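D-galactonate dehydratase family member SEN1436 (Salmonella enterica subsp. enterica serovar Enteritidis, PDB 3TW9) catalyses, with low activity in vitro and one magnesium ion per subunit, the dehydration of D-gluconate to 2-dehydro-3-deoxy-D-gluconate. Local coordinates at residues 34-38 and 74-78; 170-174 and 395-399. All coordinates share one frame; numbering follows the deposited sequence.

Contact 1: 34-38 and 74-78; sequences VKTIL and KSAID
Lys74 reaches across to Thr36 and Leu38 of the strand. Its CG is anti to the backbone N and the chain runs on extended, bending only at the last torsion (chi4 63°). The aliphatic part therefore lies over the strand: CB is 4.0 Å from Thr36 CG2, and CD is 3.7 Å from Leu38 CD1. The bend brings NZ back to the Thr36 carbonyl in a weak hydrogen bond. NZ also makes a salt bridge to Asp78 OD2, 2.9 Å away, one helical turn on; OD2 accepts through its syn lone pair.

Ile77 turns its CG2 methyl to the strand. This CG2 lies 4.0 Å from Val34 CG1, the two side chains crossing at about a right angle, and 3.3 Å from Thr36 OG1. Val49 of strand 46-53 also touches both Val34 and Ile77.

Asp78 closes the segment. Its OD1 accepts a hydrogen bond from Thr36 OG1 at 3.0 Å; the hydroxyl comes from above the carboxylate plane, 43° out of it. A water donates to the same OD1 and accepts from Thr36 N at 2.9 Å, so the carboxylate is linked to both backbone and side chain of Thr36. Segments 34-38 and 74-78 run nearly antiparallel (163°). This is a helix packed on the three-stranded antiparallel sheet of the N-terminal capping domain of the mandelate racemase/muconate lactonizing enzyme family.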
loop_
_atom_site.group_PDB
_atom_site.type_symbol
_atom_site.label_atom_id
_atom_site.label_comp_id
_atom_site.label_asym_id
_atom_site.label_seq_id
_atom_site.Cartn_x
_atom_site.Cartn_y
_atom_site.Cartn_z
ATOM N N VAL C 34 -26.109 8.674 -8.644
ATOM C CA VAL C 34 -25.445 7.381 -8.774
ATOM C C VAL C 34 -26.422 6.434 -9.450
ATOM O O VAL C 34 -27.519 6.191 -8.927
ATOM C CB VAL C 34 -25.046 6.784 -7.390
ATOM C CG1 VAL C 34 -24.408 5.413 -7.556
ATOM C CG2 VAL C 34 -24.111 7.714 -6.645
ATOM N N LYS C 35 -26.050 5.912 -10.618
ATOM C CA LYS C 35 -26.863 4.864 -11.239
ATOM C C LYS C 35 -26.101 3.619 -11.697
ATOM O O LYS C 35 -24.898 3.664 -11.982
ATOM C CB LYS C 35 -27.692 5.427 -12.384
ATOM C CG LYS C 35 -26.914 5.674 -13.637
ATOM C CD LYS C 35 -27.806 6.154 -14.773
ATOM C CE LYS C 35 -26.999 7.035 -15.709
ATOM N NZ LYS C 35 -27.811 7.755 -16.737
ATOM N N THR C 36 -26.838 2.519 -11.773
ATOM C CA THR C 36 -26.320 1.227 -12.170
ATOM C C THR C 36 -26.811 0.949 -13.568
ATOM O O THR C 36 -28.013 0.856 -13.799
ATOM C CB THR C 36 -26.796 0.090 -11.260
ATOM O OG1 THR C 36 -26.467 0.406 -9.916
ATOM C CG2 THR C 36 -26.097 -1.218 -11.622
ATOM N N ILE C 37 -25.866 0.823 -14.490
ATOM C CA ILE C 37 -26.160 0.423 -15.865
ATOM C C ILE C 37 -25.933 -1.062 -16.036
ATOM O O ILE C 37 -24.821 -1.563 -15.810
ATOM C CB ILE C 37 -25.299 1.242 -16.879
ATOM C CG1 ILE C 37 -25.512 2.746 -16.650
ATOM C CG2 ILE C 37 -25.613 0.830 -18.340
ATOM C CD1 ILE C 37 -24.345 3.638 -17.125
ATOM N N LEU C 38 -26.995 -1.781 -16.399
ATOM C CA LEU C 38 -26.903 -3.204 -16.653
ATOM C C LEU C 38 -26.908 -3.507 -18.157
ATOM O O LEU C 38 -27.854 -3.168 -18.871
ATOM C CB LEU C 38 -28.042 -3.950 -15.964
ATOM C CG LEU C 38 -28.072 -4.001 -14.424
ATOM C CD1 LEU C 38 -29.165 -4.967 -14.033
ATOM C CD2 LEU C 38 -26.768 -4.481 -13.847
ATOM N N LYS C 74 -27.197 -4.597 -8.460
ATOM C CA LYS C 74 -27.998 -3.395 -8.778
ATOM C C LYS C 74 -28.861 -2.961 -7.609
ATOM O O LYS C 74 -28.857 -1.786 -7.253
ATOM C CB LYS C 74 -28.867 -3.629 -10.017
ATOM C CG LYS C 74 -29.824 -2.449 -10.317
ATOM C CD LYS C 74 -30.661 -2.700 -11.570
ATOM C CE LYS C 74 -31.533 -1.486 -11.906
ATOM N NZ LYS C 74 -30.714 -0.270 -12.224
ATOM N N SER C 75 -29.561 -3.927 -6.995
ATOM C CA SER C 75 -30.403 -3.634 -5.825
ATOM C C SER C 75 -29.577 -2.977 -4.711
ATOM O O SER C 75 -29.959 -1.933 -4.183
ATOM C CB SER C 75 -31.164 -4.893 -5.339
ATOM O OG SER C 75 -31.947 -4.584 -4.187
ATOM N N ALA C 76 -28.414 -3.562 -4.396
ATOM C CA ALA C 76 -27.549 -3.023 -3.365
ATOM C C ALA C 76 -27.091 -1.585 -3.640
ATOM O O ALA C 76 -27.155 -0.740 -2.742
ATOM C CB ALA C 76 -26.355 -3.952 -3.113
ATOM N N ILE C 77 -26.676 -1.310 -4.879
ATOM C CA ILE C 77 -26.239 0.029 -5.281
ATOM C C ILE C 77 -27.400 1.032 -5.284
ATOM O O ILE C 77 -27.302 2.078 -4.634
ATOM C CB ILE C 77 -25.559 0.041 -6.677
ATOM C CG1 ILE C 77 -24.342 -0.884 -6.676
ATOM C CG2 ILE C 77 -25.115 1.478 -7.074
ATOM C CD1 ILE C 77 -23.892 -1.318 -8.079
ATOM N N ASP C 78 -28.463 0.720 -6.032
ATOM C CA ASP C 78 -29.587 1.667 -6.181
ATOM C C ASP C 78 -30.288 1.994 -4.852
ATOM O O ASP C 78 -30.608 3.154 -4.576
ATOM C CB ASP C 78 -30.627 1.130 -7.156
ATOM C CG ASP C 78 -30.146 1.102 -8.592
ATOM O OD1 ASP C 78 -29.055 1.628 -8.909
ATOM O OD2 ASP C 78 -30.882 0.521 -9.412
HETATM O O HOH W 1 -29.681 2.789 -11.525
#

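Contact 2: 170-174 and 395-399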
loop_
_atom_site.group_PDB
_atom_site.type_symbol
_atom_site.label_atom_id
_atom_site.label_comp_id
_atom_site.label_asym_id
_atom_site.label_seq_id
_atom_site.Cartn_x
_atom_site.Cartn_y
_atom_site.Cartn_z
ATOM N N GLU C 170 1.378 -17.642 -32.612
ATOM C CA GLU C 170 1.420 -16.869 -33.874
ATOM C C GLU C 170 0.925 -15.423 -33.748
ATOM O O GLU C 170 1.500 -14.515 -34.346
ATOM C CB GLU C 170 0.631 -17.594 -34.983
ATOM C CG GLU C 170 1.398 -18.738 -35.647
ATOM C CD GLU C 170 0.503 -19.687 -36.435
ATOM O OE1 GLU C 170 0.800 -20.902 -36.449
ATOM O OE2 GLU C 170 -0.496 -19.230 -37.031
ATOM N N GLU C 171 -0.148 -15.218 -32.975
ATOM C CA GLU C 171 -0.686 -13.889 -32.689
ATOM C C GLU C 171 0.232 -13.028 -31.814
ATOM O O GLU C 171 0.056 -11.821 -31.772
ATOM C CB GLU C 171 -2.062 -13.974 -32.023
ATOM C CG GLU C 171 -3.149 -14.547 -32.905
ATOM C CD GLU C 171 -4.545 -14.421 -32.308
ATOM O OE1 GLU C 171 -4.690 -13.935 -31.163
ATOM O OE2 GLU C 171 -5.509 -14.811 -33.005
ATOM N N GLY C 172 1.181 -13.646 -31.100
ATOM C CA GLY C 172 2.133 -12.894 -30.279
ATOM C C GLY C 172 2.028 -13.162 -28.783
ATOM O O GLY C 172 2.773 -12.562 -27.996
ATOM N N TYR C 173 1.108 -14.039 -28.378
ATOM C CA TYR C 173 1.026 -14.414 -26.950
ATOM C C TYR C 173 2.265 -15.193 -26.548
ATOM O O TYR C 173 2.693 -16.142 -27.241
ATOM C CB TYR C 173 -0.251 -15.199 -26.666
ATOM C CG TYR C 173 -1.472 -14.320 -26.588
ATOM C CD1 TYR C 173 -1.792 -13.655 -25.400
ATOM C CD2 TYR C 173 -2.310 -14.129 -27.706
ATOM C CE1 TYR C 173 -2.934 -12.849 -25.306
ATOM C CE2 TYR C 173 -3.443 -13.318 -27.621
ATOM C CZ TYR C 173 -3.746 -12.678 -26.422
ATOM O OH TYR C 173 -4.852 -11.873 -26.335
ATOM N N GLN C 174 2.852 -14.781 -25.426
ATOM C CA GLN C 174 4.070 -15.390 -24.904
ATOM C C GLN C 174 3.779 -16.184 -23.631
ATOM O O GLN C 174 4.685 -16.751 -23.026
ATOM C CB GLN C 174 5.119 -14.310 -24.663
ATOM C CG GLN C 174 5.521 -13.650 -25.977
ATOM C CD GLN C 174 6.747 -12.792 -25.842
ATOM O OE1 GLN C 174 7.854 -13.243 -26.145
ATOM N NE2 GLN C 174 6.577 -11.584 -25.338
ATOM N N ILE C 395 -4.647 -4.223 -27.966
ATOM C CA ILE C 395 -4.031 -5.549 -27.825
ATOM C C ILE C 395 -3.149 -5.802 -29.043
ATOM O O ILE C 395 -3.639 -5.924 -30.172
ATOM C CB ILE C 395 -5.081 -6.688 -27.688
ATOM C CG1 ILE C 395 -6.135 -6.363 -26.612
ATOM C CG2 ILE C 395 -4.403 -8.060 -27.463
ATOM C CD1 ILE C 395 -5.617 -6.310 -25.162
ATOM N N ASP C 396 -1.849 -5.883 -28.801
ATOM C CA ASP C 396 -0.872 -5.965 -29.877
ATOM C C ASP C 396 0.202 -6.964 -29.496
ATOM O O ASP C 396 1.087 -6.666 -28.707
ATOM C CB ASP C 396 -0.317 -4.556 -30.178
ATOM C CG ASP C 396 0.968 -4.574 -31.017
ATOM O OD1 ASP C 396 1.290 -5.622 -31.606
ATOM O OD2 ASP C 396 1.669 -3.530 -31.062
ATOM N N HIS C 397 0.117 -8.143 -30.118
ATOM C CA HIS C 397 1.116 -9.213 -29.991
ATOM C C HIS C 397 1.508 -9.526 -28.557
ATOM O O HIS C 397 2.672 -9.416 -28.170
ATOM C CB HIS C 397 2.323 -8.924 -30.879
ATOM C CG HIS C 397 1.989 -8.993 -32.342
ATOM N ND1 HIS C 397 2.383 -10.040 -33.148
ATOM C CD2 HIS C 397 1.242 -8.180 -33.124
ATOM C CE1 HIS C 397 1.913 -9.854 -34.370
ATOM N NE2 HIS C 397 1.208 -8.738 -34.380
ATOM N N GLY C 398 0.499 -9.886 -27.773
ATOM C CA GLY C 398 0.703 -10.325 -26.401
ATOM C C GLY C 398 0.947 -9.238 -25.378
ATOM O O GLY C 398 1.261 -9.533 -24.214
ATOM N N TYR C 399 0.837 -7.986 -25.793
ATOM C CA TYR C 399 0.892 -6.867 -24.848
ATOM C C TYR C 399 -0.329 -6.010 -24.961
ATOM O O TYR C 399 -0.840 -5.794 -26.060
ATOM C CB TYR C 399 2.147 -5.973 -25.052
ATOM C CG TYR C 399 3.451 -6.576 -24.603
ATOM C CD1 TYR C 399 3.858 -6.502 -23.273
ATOM C CD2 TYR C 399 4.283 -7.251 -25.513
ATOM C CE1 TYR C 399 5.076 -7.077 -22.851
ATOM C CE2 TYR C 399 5.492 -7.820 -25.104
ATOM C CZ TYR C 399 5.876 -7.723 -23.763
ATOM O OH TYR C 399 7.041 -8.267 -23.326
HETATM O O HOH W 2 1.891 -12.613 -24.021
HETATM O O HOH W 3 4.082 -10.726 -23.620
HETATM O O HOH W 4 3.871 -10.428 -26.007
#
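The imidazole of His397 has the carbonyl oxygen of Glu171 over one face, 3.2 Å above the ring plane and offset toward the rim. Gly398 CA lies near the Tyr173 ring, which has the carboxylate oxygen Glu171 OE1 at its edge, in plane. One face of the Tyr399 ring carries a water. The contact sets a Schellman motif, which ends helix 158-171 at Gly172, against the type I' turn Asp396 to Tyr399 of a beta hairpin. Both lie in the C-terminal barrel domain of this enolase-superfamily enzyme.

The backbones come very close. Gly172, with its positive phi, brings its CA to 3.8 Å from His397 CA. Gly398 CA lies 3.4 Å from Gly172 O. No direct hydrogen bond crosses the contact. His397 CA instead points its hydrogen at Glu171 O, nearly straight (163° at H), and Gly398 CA makes a more bent contact to Gly172 O.

The far end of Tyr173 touches Ile395, OH to CG2 at 4.0 Å. Leu149 of strand 147-152 packs on both side chains. Glu171 OE2 turns to Arg168 in a salt bridge.

Waters join the other end. One accepts from Gln174 N and donates to Gly398 O. The Gln174 chain is extended beyond CG, carrying its amide out to two more. One of these waters, 3.0 Å from Gln174 NE2, donates to His397 O at 2.7 Å.

How the contacts relate
The two contacts sit in different domains, their centres 36 Å apart and their nearest atoms about 22 Å apart. They have no element in common. Contact 1 lies in the N-terminal domain, where a helix packs on a sheet. Half of its touching residues are buried, and none is exposed. Contact 2 lies in the barrel domain and joins a helix end to a hairpin turn. It is more open, with three exposed residues among eight. The buried areas are almost equal, but the chemistry differs. Contact 1 combines apolar packing with one side-chain hydrogen bond and a weak one to a backbone carbonyl. Contact 2 relies on close glycine backbones, CA-H...O contacts and bridging waters.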